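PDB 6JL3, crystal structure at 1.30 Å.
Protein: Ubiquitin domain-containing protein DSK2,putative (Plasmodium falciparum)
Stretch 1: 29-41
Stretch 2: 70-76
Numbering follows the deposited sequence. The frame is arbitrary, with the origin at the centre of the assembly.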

# COMPACT_ATOMS: atom_id res chain seq x y z
N ASP A 29 -6.72 3.19 -4.51
CA ASP A 29 -6.33 4.50 -3.98
C ASP A 29 -4.92 4.45 -3.41
O ASP A 29 -4.13 5.39 -3.60
CB ASP A 29 -7.27 4.93 -2.84
CG ASP A 29 -8.67 5.34 -3.29
OD1 ASP A 29 -8.84 5.83 -4.42
OD2 ASP A 29 -9.60 5.20 -2.46
N LEU A 30 -4.61 3.39 -2.67
CA LEU A 30 -3.29 3.23 -2.06
C LEU A 30 -2.21 3.06 -3.12
O LEU A 30 -1.11 3.61 -2.97
CB LEU A 30 -3.33 2.06 -1.08
CG LEU A 30 -2.06 1.82 -0.27
CD1 LEU A 30 -1.70 3.06 0.54
CD2 LEU A 30 -2.22 0.61 0.63
N LYS A 31 -2.49 2.32 -4.20
CA LYS A 31 -1.53 2.22 -5.29
C LYS A 31 -1.27 3.58 -5.92
O LYS A 31 -0.13 3.90 -6.29
CB LYS A 31 -2.02 1.24 -6.35
CG LYS A 31 -2.00 -0.22 -5.92
CD LYS A 31 -2.49 -1.14 -7.03
CE LYS A 31 -2.29 -2.59 -6.65
NZ LYS A 31 -2.90 -3.51 -7.64
N LYS A 32 -2.31 4.40 -6.08
CA LYS A 32 -2.12 5.74 -6.63
C LYS A 32 -1.20 6.56 -5.74
O LYS A 32 -0.34 7.30 -6.23
CB LYS A 32 -3.46 6.43 -6.85
CG LYS A 32 -4.25 5.81 -7.99
CD LYS A 32 -5.69 6.29 -8.03
CE LYS A 32 -6.40 5.70 -9.24
NZ LYS A 32 -7.83 6.11 -9.30
N ILE A 33 -1.35 6.43 -4.41
CA ILE A 33 -0.43 7.08 -3.49
C ILE A 33 0.99 6.54 -3.68
O ILE A 33 1.96 7.31 -3.76
CB ILE A 33 -0.91 6.89 -2.04
CG1 ILE A 33 -2.20 7.67 -1.78
CG2 ILE A 33 0.18 7.31 -1.05
CD1 ILE A 33 -2.89 7.33 -0.46
N CYS A 34 1.13 5.22 -3.78
CA CYS A 34 2.46 4.63 -3.94
C CYS A 34 3.14 5.14 -5.20
O CYS A 34 4.35 5.39 -5.21
CB CYS A 34 2.37 3.11 -3.97
SG CYS A 34 2.05 2.35 -2.38
N ALA A 35 2.37 5.29 -6.29
CA ALA A 35 2.95 5.75 -7.55
C ALA A 35 3.45 7.18 -7.47
O ALA A 35 4.31 7.57 -8.26
CB ALA A 35 1.93 5.62 -8.69
N GLU A 36 2.92 7.98 -6.54
CA GLU A 36 3.43 9.33 -6.30
C GLU A 36 4.63 9.35 -5.37
O GLU A 36 5.18 10.43 -5.12
CB GLU A 36 2.28 10.21 -5.78
CG GLU A 36 1.24 10.46 -6.88
CD GLU A 36 0.12 11.42 -6.51
OE1 GLU A 36 -0.03 11.80 -5.34
OE2 GLU A 36 -0.64 11.80 -7.44
N HIS A 37 5.06 8.18 -4.88
CA HIS A 37 6.22 8.07 -4.00
C HIS A 37 7.36 7.23 -4.56
O HIS A 37 8.50 7.41 -4.11
CB HIS A 37 5.81 7.51 -2.63
CG HIS A 37 4.99 8.47 -1.83
ND1 HIS A 37 3.64 8.66 -2.04
CD2 HIS A 37 5.34 9.35 -0.85
CE1 HIS A 37 3.19 9.59 -1.22
NE2 HIS A 37 4.20 10.02 -0.48
N VAL A 38 7.11 6.31 -5.49
CA VAL A 38 8.14 5.46 -6.07
C VAL A 38 7.83 5.26 -7.55
O VAL A 38 6.70 5.45 -8.00
CB VAL A 38 8.26 4.08 -5.36
CG1 VAL A 38 8.64 4.28 -3.91
CG2 VAL A 38 6.97 3.27 -5.48
N ASP A 39 8.86 4.86 -8.30
CA ASP A 39 8.77 4.76 -9.75
C ASP A 39 8.25 3.39 -10.18
O ASP A 39 8.92 2.64 -10.91
CB ASP A 39 10.13 5.06 -10.37
CG ASP A 39 10.10 5.13 -11.88
OD1 ASP A 39 9.07 5.54 -12.45
OD2 ASP A 39 11.13 4.78 -12.50
N ILE A 40 7.04 3.05 -9.72
CA ILE A 40 6.33 1.87 -10.17
C ILE A 40 4.92 2.31 -10.53
O ILE A 40 4.18 2.79 -9.66
CB ILE A 40 6.27 0.76 -9.10
CG1 ILE A 40 7.66 0.43 -8.57
CG2 ILE A 40 5.61 -0.49 -9.69
CD1 ILE A 40 7.65 -0.60 -7.44
N PRO A 41 4.49 2.19 -11.79
CA PRO A 41 3.14 2.62 -12.15
C PRO A 41 2.09 1.72 -11.54
O PRO A 41 2.34 0.55 -11.21
CB PRO A 41 3.13 2.52 -13.68
CG PRO A 41 4.14 1.47 -13.99
CD PRO A 41 5.21 1.58 -12.93
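Stretch 2 (70-76) TMHLVRS

Stretch 2 is an extended β-strand, from Thr 70 to Arg 75, that lies against one side of a helix and the loop that follows it. The two segments run in the same general sense: Met 71 meets Leu 30 near the start of stretch 1, Leu 73 meets Cys 34 and Val 38 further on, and Arg 75 reaches the loop around Ile 40. No backbone-to-backbone hydrogen bond joins them; the CA atoms of Cys 34 and Leu 73 are 8.5 Å apart and those of Ile 40 and Arg 75 are 7.2 Å apart, so side chains fill the space between. Together the two surfaces bury 365 Å².

Asp 29 opens stretch 1 within a helix that begins earlier in the chain, and it is out of reach of the strand. One residue on, Leu 30 (t, p) points toward the strand, and its CD2 lies 4.0 Å from SD of Met 71, whose side chain is extended beyond an m chi1. Lys 32 and Ile 33 lie out of reach. One helical turn after Leu 30, Cys 34 again faces the strand, with its CB 4.0 Å from CD2 of Leu 73. Along the strand, the CA-to-CB bonds of Met 71 and Leu 73 point toward stretch 1, while that of Val 74 points away.

Beyond the helix the chain turns. The side chain of His 37 donates from ND1 to O of Ile 33 at 2.8 Å, nearly linear at 173°, and the backbone N of Val 38 donates to O of Cys 34 at 2.9 Å. Val 38 then brings CG2 to 3.7 Å from CD2 of Leu 73.

The last part of the contact involves Arg 75. Its CA-to-CB bond points sideways, but the extended chi2 and chi3 carry the guanidinium to the loop, where NH2 donates a weak hydrogen bond to the backbone O of Asp 39, short at 2.7 Å but bent to 115°. Ile 40, buried and pointing toward the strand, meets two residues. Its CD1 lies 4.2 Å from CD2 of Leu 73, the same methyl that Cys 34 and Val 38 approach, so all three converge on it. Ile 40 also lies over one face of the guanidinium, with its CG1 3.9 Å from NH2 of Arg 75. Pro 41 closes the stretch at the exposed margin, its CD 4.1 Å from NH1 of Arg 75.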

# COMPACT_ATOMS: atom_id res chain seq x y z
N THR A 70 3.40 -2.29 8.26
CA THR A 70 4.27 -2.28 7.10
C THR A 70 3.71 -3.24 6.05
O THR A 70 3.27 -4.34 6.37
CB THR A 70 5.71 -2.69 7.47
OG1 THR A 70 6.23 -1.75 8.42
CG2 THR A 70 6.61 -2.73 6.25
N MET A 71 3.71 -2.79 4.80
CA MET A 71 3.36 -3.60 3.65
C MET A 71 4.57 -3.66 2.73
O MET A 71 5.49 -2.85 2.82
CB MET A 71 2.19 -2.98 2.89
CG MET A 71 0.97 -2.74 3.76
SD MET A 71 -0.47 -2.28 2.78
CE MET A 71 -1.72 -2.08 4.05
N HIS A 72 4.56 -4.64 1.83
CA HIS A 72 5.57 -4.72 0.79
C HIS A 72 4.96 -4.32 -0.54
O HIS A 72 3.80 -4.61 -0.82
CB HIS A 72 6.17 -6.11 0.68
CG HIS A 72 7.08 -6.45 1.81
ND1 HIS A 72 6.61 -6.79 3.06
CD2 HIS A 72 8.43 -6.49 1.89
CE1 HIS A 72 7.63 -7.04 3.86
NE2 HIS A 72 8.75 -6.86 3.18
N LEU A 73 5.75 -3.64 -1.34
CA LEU A 73 5.38 -3.26 -2.70
C LEU A 73 6.37 -3.88 -3.66
O LEU A 73 7.59 -3.64 -3.55
CB LEU A 73 5.37 -1.73 -2.82
CG LEU A 73 4.98 -1.18 -4.18
CD1 LEU A 73 3.56 -1.55 -4.53
CD2 LEU A 73 5.16 0.32 -4.17
N VAL A 74 5.87 -4.71 -4.57
CA VAL A 74 6.69 -5.39 -5.56
C VAL A 74 6.10 -5.13 -6.94
O VAL A 74 4.96 -4.66 -7.09
CB VAL A 74 6.83 -6.90 -5.28
CG1 VAL A 74 7.40 -7.13 -3.88
CG2 VAL A 74 5.51 -7.63 -5.45
N ARG A 75 6.89 -5.42 -7.96
CA ARG A 75 6.47 -5.29 -9.34
C ARG A 75 5.90 -6.61 -9.84
O ARG A 75 6.37 -7.69 -9.48
CB ARG A 75 7.67 -4.96 -10.23
CG ARG A 75 8.15 -3.54 -10.21
CD ARG A 75 9.20 -3.35 -11.30
NE ARG A 75 9.79 -2.02 -11.19
CZ ARG A 75 9.36 -0.95 -11.85
NH1 ARG A 75 8.34 -1.04 -12.69
NH2 ARG A 75 9.96 0.22 -11.66
N SER A 76 4.88 -6.51 -10.69
CA SER A 76 4.35 -7.66 -11.40
C SER A 76 5.50 -8.41 -12.04
O SER A 76 6.25 -7.83 -12.83
CB SER A 76 3.37 -7.22 -12.48
OG SER A 76 3.95 -6.22 -13.29